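Long-range contacts in copper chaperone PCu(A)C (Methylosinus trichosporium OB3b, PDB 6P1F), which probably serves as a copper chaperone of a methane-oxidizing bacterium, its PCu(A)C domain, captured here without metal, binding copper through a histidine brace: residues His55-Leu60 / Gly80-Glu85; Tyr28-Asn33 / Arg74-Pro79; Asp39-Val44 / Asp65-Pro70. One frame throughout, in Å; residues are numbered along the deposited sequence.

Contact 1: His55-Leu60 / Gly80-Glu85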
# COMPACT_ATOMS: atom_id res chain seq x y z
N HIS A 55 7.10 -4.91 -2.62
CA HIS A 55 7.59 -6.28 -2.74
C HIS A 55 6.47 -7.15 -3.25
O HIS A 55 5.53 -7.43 -2.54
CB HIS A 55 8.07 -6.78 -1.38
CG HIS A 55 9.25 -6.03 -0.86
ND1 HIS A 55 10.53 -6.55 -0.91
CD2 HIS A 55 9.36 -4.82 -0.27
CE1 HIS A 55 11.37 -5.69 -0.36
NE2 HIS A 55 10.69 -4.63 0.03
N ILE A 56 6.56 -7.57 -4.51
CA ILE A 56 5.44 -8.28 -5.10
C ILE A 56 5.93 -9.54 -5.77
O ILE A 56 7.12 -9.67 -6.08
CB ILE A 56 4.66 -7.40 -6.12
CG1 ILE A 56 5.55 -7.05 -7.31
CG2 ILE A 56 4.11 -6.12 -5.44
CD1 ILE A 56 4.78 -6.41 -8.46
N ALA A 57 5.04 -10.50 -5.95
CA ALA A 57 5.40 -11.78 -6.55
C ALA A 57 5.53 -11.65 -8.06
O ALA A 57 4.90 -10.79 -8.68
CB ALA A 57 4.35 -12.83 -6.19
N PRO A 58 6.38 -12.48 -8.67
CA PRO A 58 7.29 -13.39 -7.97
C PRO A 58 8.55 -12.65 -7.50
O PRO A 58 8.78 -11.51 -7.93
CB PRO A 58 7.61 -14.43 -9.03
CG PRO A 58 7.56 -13.65 -10.31
CD PRO A 58 6.48 -12.62 -10.13
N HIS A 59 9.33 -13.32 -6.65
CA HIS A 59 10.58 -12.81 -6.08
C HIS A 59 10.34 -11.66 -5.13
O HIS A 59 10.56 -10.49 -5.43
CB HIS A 59 11.56 -12.43 -7.20
CG HIS A 59 11.91 -13.61 -8.04
ND1 HIS A 59 11.48 -13.76 -9.34
CD2 HIS A 59 12.55 -14.75 -7.71
CE1 HIS A 59 11.88 -14.94 -9.79
NE2 HIS A 59 12.54 -15.56 -8.83
N LEU A 60 9.91 -12.05 -3.94
CA LEU A 60 9.46 -11.11 -2.92
C LEU A 60 10.60 -10.34 -2.27
O LEU A 60 10.37 -9.30 -1.63
CB LEU A 60 8.64 -11.84 -1.85
CG LEU A 60 7.21 -12.22 -2.25
CD1 LEU A 60 6.59 -13.09 -1.15
CD2 LEU A 60 6.39 -10.93 -2.48
N GLY A 80 4.26 -11.77 5.21
CA GLY A 80 4.85 -12.96 4.63
C GLY A 80 4.65 -13.12 3.14
O GLY A 80 5.23 -14.02 2.51
N GLY A 81 3.86 -12.24 2.55
CA GLY A 81 3.57 -12.30 1.13
C GLY A 81 3.91 -10.96 0.52
O GLY A 81 4.83 -10.28 0.98
N SER A 82 3.19 -10.58 -0.53
CA SER A 82 3.43 -9.27 -1.14
C SER A 82 3.10 -8.15 -0.16
O SER A 82 2.22 -8.28 0.66
CB SER A 82 2.58 -9.12 -2.41
OG SER A 82 2.85 -10.20 -3.30
N HIS A 83 3.79 -7.03 -0.25
CA HIS A 83 3.57 -5.99 0.75
C HIS A 83 4.27 -4.74 0.30
O HIS A 83 5.09 -4.76 -0.64
CB HIS A 83 4.12 -6.41 2.14
CG HIS A 83 5.61 -6.58 2.19
ND1 HIS A 83 6.23 -7.74 1.79
CD2 HIS A 83 6.58 -5.73 2.58
CE1 HIS A 83 7.54 -7.60 1.95
NE2 HIS A 83 7.78 -6.41 2.44
N VAL A 84 3.95 -3.64 0.97
CA VAL A 84 4.63 -2.39 0.76
C VAL A 84 5.48 -2.06 1.98
O VAL A 84 4.99 -2.14 3.09
CB VAL A 84 3.63 -1.26 0.56
CG1 VAL A 84 4.36 0.03 0.16
CG2 VAL A 84 2.58 -1.66 -0.46
N GLU A 85 6.74 -1.69 1.79
CA GLU A 85 7.51 -1.17 2.91
C GLU A 85 7.45 0.35 2.89
O GLU A 85 7.70 0.97 1.86
CB GLU A 85 8.97 -1.63 2.85
CG GLU A 85 9.15 -3.02 3.38
CD GLU A 85 10.36 -3.12 4.27
OE1 GLU A 85 11.46 -3.33 3.72
OE2 GLU A 85 10.22 -2.96 5.51
O HOH W 1 1.79 -10.18 -5.84

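Contact 2: Tyr28-Asn33 / Arg74-Pro79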
# COMPACT_ATOMS: atom_id res chain seq x y z
N TYR A 28 -0.29 -3.24 3.81
CA TYR A 28 -0.90 -4.28 3.02
C TYR A 28 -2.23 -3.82 2.47
O TYR A 28 -3.03 -3.27 3.20
CB TYR A 28 -1.13 -5.53 3.88
CG TYR A 28 0.04 -5.90 4.74
CD1 TYR A 28 1.10 -6.66 4.23
CD2 TYR A 28 0.11 -5.47 6.06
CE1 TYR A 28 2.17 -7.00 5.04
CE2 TYR A 28 1.17 -5.81 6.87
CZ TYR A 28 2.20 -6.58 6.34
OH TYR A 28 3.28 -6.95 7.11
N MET A 29 -2.45 -3.99 1.18
CA MET A 29 -3.73 -3.64 0.60
C MET A 29 -3.99 -4.53 -0.59
O MET A 29 -3.06 -4.94 -1.28
CB MET A 29 -3.75 -2.17 0.15
CG MET A 29 -2.62 -1.82 -0.83
SD MET A 29 -2.57 -0.01 -1.11
CE MET A 29 -1.07 0.14 -2.10
N LEU A 30 -5.26 -4.81 -0.85
CA LEU A 30 -5.64 -5.54 -2.05
C LEU A 30 -5.85 -4.53 -3.16
O LEU A 30 -6.68 -3.62 -3.01
CB LEU A 30 -6.92 -6.34 -1.77
CG LEU A 30 -7.68 -6.93 -2.96
CD1 LEU A 30 -6.79 -7.80 -3.81
CD2 LEU A 30 -8.81 -7.77 -2.36
N VAL A 31 -5.06 -4.63 -4.23
CA VAL A 31 -5.22 -3.69 -5.35
C VAL A 31 -5.82 -4.43 -6.53
O VAL A 31 -5.32 -5.49 -6.93
CB VAL A 31 -3.86 -3.10 -5.76
CG1 VAL A 31 -4.04 -2.11 -6.92
CG2 VAL A 31 -3.18 -2.43 -4.57
N VAL A 32 -6.88 -3.89 -7.11
CA VAL A 32 -7.53 -4.60 -8.19
C VAL A 32 -7.62 -3.70 -9.41
O VAL A 32 -8.02 -2.55 -9.31
CB VAL A 32 -8.96 -5.05 -7.79
CG1 VAL A 32 -9.65 -5.65 -8.97
CG2 VAL A 32 -8.93 -6.04 -6.61
N ASN A 33 -7.13 -4.19 -10.55
CA ASN A 33 -7.35 -3.47 -11.79
C ASN A 33 -8.42 -4.17 -12.60
O ASN A 33 -8.19 -5.25 -13.15
CB ASN A 33 -6.05 -3.37 -12.61
CG ASN A 33 -6.26 -2.63 -13.93
OD1 ASN A 33 -7.19 -1.83 -14.05
ND2 ASN A 33 -5.36 -2.84 -14.91
N ARG A 74 -5.03 -8.55 -10.01
CA ARG A 74 -5.01 -8.04 -8.65
C ARG A 74 -3.67 -8.34 -8.00
O ARG A 74 -2.94 -9.26 -8.39
CB ARG A 74 -6.14 -8.64 -7.84
CG ARG A 74 -5.96 -10.12 -7.60
CD ARG A 74 -7.01 -10.63 -6.62
NE ARG A 74 -8.34 -10.23 -7.08
CZ ARG A 74 -9.43 -10.17 -6.32
NH1 ARG A 74 -9.36 -10.48 -5.02
NH2 ARG A 74 -10.58 -9.78 -6.85
N VAL A 75 -3.35 -7.52 -7.02
CA VAL A 75 -2.24 -7.77 -6.11
C VAL A 75 -2.82 -7.99 -4.73
O VAL A 75 -3.48 -7.09 -4.19
CB VAL A 75 -1.23 -6.63 -6.10
CG1 VAL A 75 -0.14 -6.88 -5.07
CG2 VAL A 75 -0.63 -6.45 -7.51
N THR A 76 -2.61 -9.18 -4.16
CA THR A 76 -3.08 -9.47 -2.80
C THR A 76 -1.86 -9.34 -1.87
O THR A 76 -0.77 -9.76 -2.20
CB THR A 76 -3.71 -10.87 -2.68
OG1 THR A 76 -4.78 -10.99 -3.64
CG2 THR A 76 -4.29 -11.05 -1.30
N MET A 77 -2.04 -8.69 -0.72
CA MET A 77 -0.92 -8.44 0.18
C MET A 77 -1.25 -8.94 1.58
O MET A 77 -2.40 -8.77 2.04
CB MET A 77 -0.61 -6.96 0.25
CG MET A 77 -0.17 -6.35 -1.07
SD MET A 77 0.38 -4.68 -0.79
CE MET A 77 0.23 -3.99 -2.43
N ALA A 78 -0.24 -9.46 2.27
CA ALA A 78 -0.39 -9.91 3.65
C ALA A 78 0.99 -10.13 4.22
O ALA A 78 1.96 -10.29 3.45
CB ALA A 78 -1.24 -11.19 3.72
N PRO A 79 1.10 -10.13 5.55
CA PRO A 79 2.43 -10.43 6.11
C PRO A 79 3.00 -11.77 5.60
O PRO A 79 2.30 -12.78 5.55
CB PRO A 79 2.16 -10.51 7.62
CG PRO A 79 0.96 -9.62 7.83
CD PRO A 79 0.14 -9.65 6.56

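Contact 3: Asp39-Val44 / Asp65-Pro70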
# COMPACT_ATOMS: atom_id res chain seq x y z
N ASP A 39 -2.56 -0.76 -15.82
CA ASP A 39 -2.37 0.49 -15.12
C ASP A 39 -1.04 0.36 -14.36
O ASP A 39 -0.40 -0.68 -14.40
CB ASP A 39 -3.54 0.80 -14.15
CG ASP A 39 -3.73 2.30 -13.91
OD1 ASP A 39 -2.76 3.07 -13.96
OD2 ASP A 39 -4.88 2.70 -13.62
N ARG A 40 -0.64 1.42 -13.68
CA ARG A 40 0.60 1.37 -12.88
C ARG A 40 0.41 2.24 -11.67
O ARG A 40 0.03 3.38 -11.80
CB ARG A 40 1.80 1.89 -13.70
CG ARG A 40 3.16 1.57 -13.04
CD ARG A 40 4.33 2.10 -13.90
NE ARG A 40 3.89 2.19 -15.28
CZ ARG A 40 4.21 1.32 -16.23
NH1 ARG A 40 5.05 0.32 -15.96
NH2 ARG A 40 3.72 1.48 -17.45
N LEU A 41 0.67 1.66 -10.49
CA LEU A 41 0.72 2.45 -9.27
C LEU A 41 2.08 3.09 -9.20
O LEU A 41 3.07 2.39 -8.98
CB LEU A 41 0.48 1.54 -8.06
CG LEU A 41 0.62 2.26 -6.70
CD1 LEU A 41 -0.22 3.48 -6.58
CD2 LEU A 41 0.28 1.28 -5.59
N ILE A 42 2.15 4.39 -9.47
CA ILE A 42 3.45 5.05 -9.63
C ILE A 42 3.89 5.96 -8.48
O ILE A 42 5.01 6.45 -8.47
CB ILE A 42 3.49 5.89 -10.91
CG1 ILE A 42 2.45 7.01 -10.87
CG2 ILE A 42 3.26 5.02 -12.13
CD1 ILE A 42 2.60 7.97 -12.03
N GLY A 43 3.02 6.20 -7.51
CA GLY A 43 3.40 7.06 -6.42
C GLY A 43 2.55 6.84 -5.20
O GLY A 43 1.38 6.43 -5.32
N VAL A 44 3.13 7.10 -4.03
CA VAL A 44 2.38 7.10 -2.78
C VAL A 44 2.79 8.35 -2.05
O VAL A 44 3.93 8.48 -1.63
CB VAL A 44 2.67 5.87 -1.94
CG1 VAL A 44 1.95 5.96 -0.61
CG2 VAL A 44 2.29 4.60 -2.69
N ASP A 65 9.66 0.45 -7.20
CA ASP A 65 9.05 1.68 -6.69
C ASP A 65 7.74 2.06 -7.37
O ASP A 65 7.23 3.17 -7.18
CB ASP A 65 10.07 2.84 -6.78
CG ASP A 65 10.27 3.34 -8.17
OD1 ASP A 65 9.81 2.73 -9.14
OD2 ASP A 65 10.94 4.40 -8.27
N ALA A 66 7.22 1.12 -8.13
CA ALA A 66 5.92 1.23 -8.78
C ALA A 66 5.38 -0.19 -8.91
O ALA A 66 6.13 -1.15 -8.73
CB ALA A 66 6.02 1.90 -10.13
N ILE A 67 4.09 -0.34 -9.17
CA ILE A 67 3.58 -1.66 -9.47
C ILE A 67 2.92 -1.61 -10.83
O ILE A 67 1.99 -0.84 -11.01
CB ILE A 67 2.52 -2.14 -8.45
CG1 ILE A 67 3.04 -2.11 -7.01
CG2 ILE A 67 2.03 -3.54 -8.82
CD1 ILE A 67 1.95 -2.50 -5.99
N TYR A 68 3.39 -2.41 -11.79
CA TYR A 68 2.64 -2.57 -13.02
C TYR A 68 1.48 -3.53 -12.76
O TYR A 68 1.66 -4.64 -12.25
CB TYR A 68 3.54 -3.09 -14.14
CG TYR A 68 2.84 -3.44 -15.44
CD1 TYR A 68 2.52 -2.46 -16.38
CD2 TYR A 68 2.54 -4.76 -15.75
CE1 TYR A 68 1.91 -2.79 -17.58
CE2 TYR A 68 1.95 -5.10 -16.95
CZ TYR A 68 1.62 -4.11 -17.85
OH TYR A 68 1.04 -4.48 -19.04
N LEU A 69 0.29 -3.09 -13.11
CA LEU A 69 -0.92 -3.87 -12.98
C LEU A 69 -1.48 -4.28 -14.33
O LEU A 69 -2.05 -3.45 -15.02
CB LEU A 69 -1.98 -3.02 -12.28
CG LEU A 69 -1.49 -2.51 -10.93
CD1 LEU A 69 -2.30 -1.27 -10.53
CD2 LEU A 69 -1.70 -3.64 -9.95
N PRO A 70 -1.33 -5.56 -14.71
CA PRO A 70 -1.91 -6.07 -15.96
C PRO A 70 -3.42 -5.85 -15.98
O PRO A 70 -4.01 -5.68 -14.91
CB PRO A 70 -1.59 -7.56 -15.92
CG PRO A 70 -0.41 -7.67 -15.05
CD PRO A 70 -0.48 -6.55 -14.04
O HOH W 2 7.68 5.26 -9.45

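Contact 1: His55-Leu60 / Gly80-Glu85
His-55 and His-83 form an antiparallel hydrogen-bonded beta pair at the end of strand 49-55; both are zinc ligands in another structure of this protein, as are His-59 and Glu-85, but no zinc is bound here. Two backbone bonds close the pair: His-55 N to His-83 O, 2.8 Å and nearly along the C=O axis, and His-83 N back to His-55 O. His-83 holds CG between its backbone N and carbonyl carbon (chi1 65°), beside His-55, whose CG is anti to its carbonyl carbon. The imidazoles point the same way, their planes 6° apart but slid so far that they barely overlap. Over one face of the His-83 ring, toward its rim, sits His-55 CB, a CH-pi contact 3.8 Å from the centroid. Each ring is held in its own segment by an in-plane ND1-H bond, His-55 to Leu-60 O and His-83 to Gly-81 O, the latter almost straight at 173°, fixing the turn of both rings. Glu-85 forms a salt bridge with Arg-24. Leu-60 sets CD1 against Gly-81 and CD2 3.6 Å from Ser-82 CA. A water accepts from Ala-57 N and lies 2.8 Å from Ser-82 OG.

Contact 2: Tyr28-Asn33 / Arg74-Pro79
Arg-74 and Val-32 open this antiparallel pairing of strands 24-33 and 73-89 in the PCu(A)C beta-sandwich as a non-hydrogen-bonded pair, lying side by side and pointing the same way. Val-32 CG2 stands over one face of the guanidinium, toward its rim, while Leu-30 CD2 approaches Arg-74 NH1 to 3.8 Å. Val-75 pairs with Val-31 through two backbone bonds, the N of Val-75 reaching the O of Val-31 at 2.8 Å, and their side chains meet on the other side of the sheet. At Thr-76, OG1 comes alongside Leu-30 CD1. Regular pairing then lapses: Met-77, CG anti to its carbonyl carbon (chi1 -63°), lays its extended chain beside Met-29, with Met-77 CG 3.2 Å from Met-29 O. Its sulphur takes the place of a backbone acceptor, receiving a weak bond from Met-29 N to Met-77 SD at 3.5 Å, and its methyl packs on Met-29 CG. Ala-78 C lies 3.4 Å from Tyr-28 CE1. Pro-79 crosses Tyr-28 at about a right angle, its CD over the ring centre in a CH-pi contact, 3.7 Å from the centroid; Tyr-28 OH bonds to Gln-26. Strand 8-16 flanks strand 24-33 on its other edge, bringing Trp-14 to both Tyr-28 and Pro-79, while Leu-69 of strand 67-69 packs on Val-31 and Val-75.

Contact 3: Asp39-Val44 / Asp65-Pro70
Arg-40 and Tyr-68 both hold CG anti to the backbone N (chi1 -167° and 174°), and the arginine then bends at chi3. The guanidinium and phenol ring cross obliquely, planes 42° apart: Tyr-68 CD1 sits over one guanidinium face, 3.8 Å from Arg-40 NH1. Arg-40 CG rests 3.4 Å from Ile-67 O. An alanine in place of Arg-40 would probably leave this side of Tyr-68 without its flat partner and open a gap beside Ala-66 CB. The backbones form a regular antiparallel pair, Asp-39 with Leu-69 and Leu-41 with Ile-67 each joined by two bonds, such as Leu-69 N to Asp-39 O at 2.8 Å. On the face opposite Arg-40, Leu-41 CD2 meets Ile-67 CD1 at 4.2 Å, the two chains side by side. Where pairing ends, one water donates to both Ile-42 O and Asp-65 O, at 3.1 Å each. The Asp-39 carboxylate turns to the other edge, gripped by Arg-40 N and by the amides of Lys-107 and Ala-108. Strand 39-45 thus runs between strand 67-69 and strand 98-105, where Ile-42 and Gly-43 face Val-104 in a classic beta bulge, and Leu-41 and Ile-67 pack on Phe-54 of strand 49-55.

In the fold
All three contacts belong to one all-beta PCu(A)C domain, their centres 10 to 14 Å apart. Contacts 1 and 2 share strand 73-89 and interleave along the chain; they meet where His-83 CB packs on the Tyr-28 ring and Ser-82 on Met-77. Contact 3 is nested in the loop that contact 2 closes, and Asn-33 joins them by a probable hydrogen bond from ND2 to Pro-70 O, with Val-75 packing on Leu-69. Ile-56 on Ile-67 links contacts 1 and 3. The zinc ligands His-55 and His-83 of contact 1 thus sit on the same sheet as contact 2, whose Leu-30 lies about 6 Å, side chain to side chain, from the copper ligand His-12.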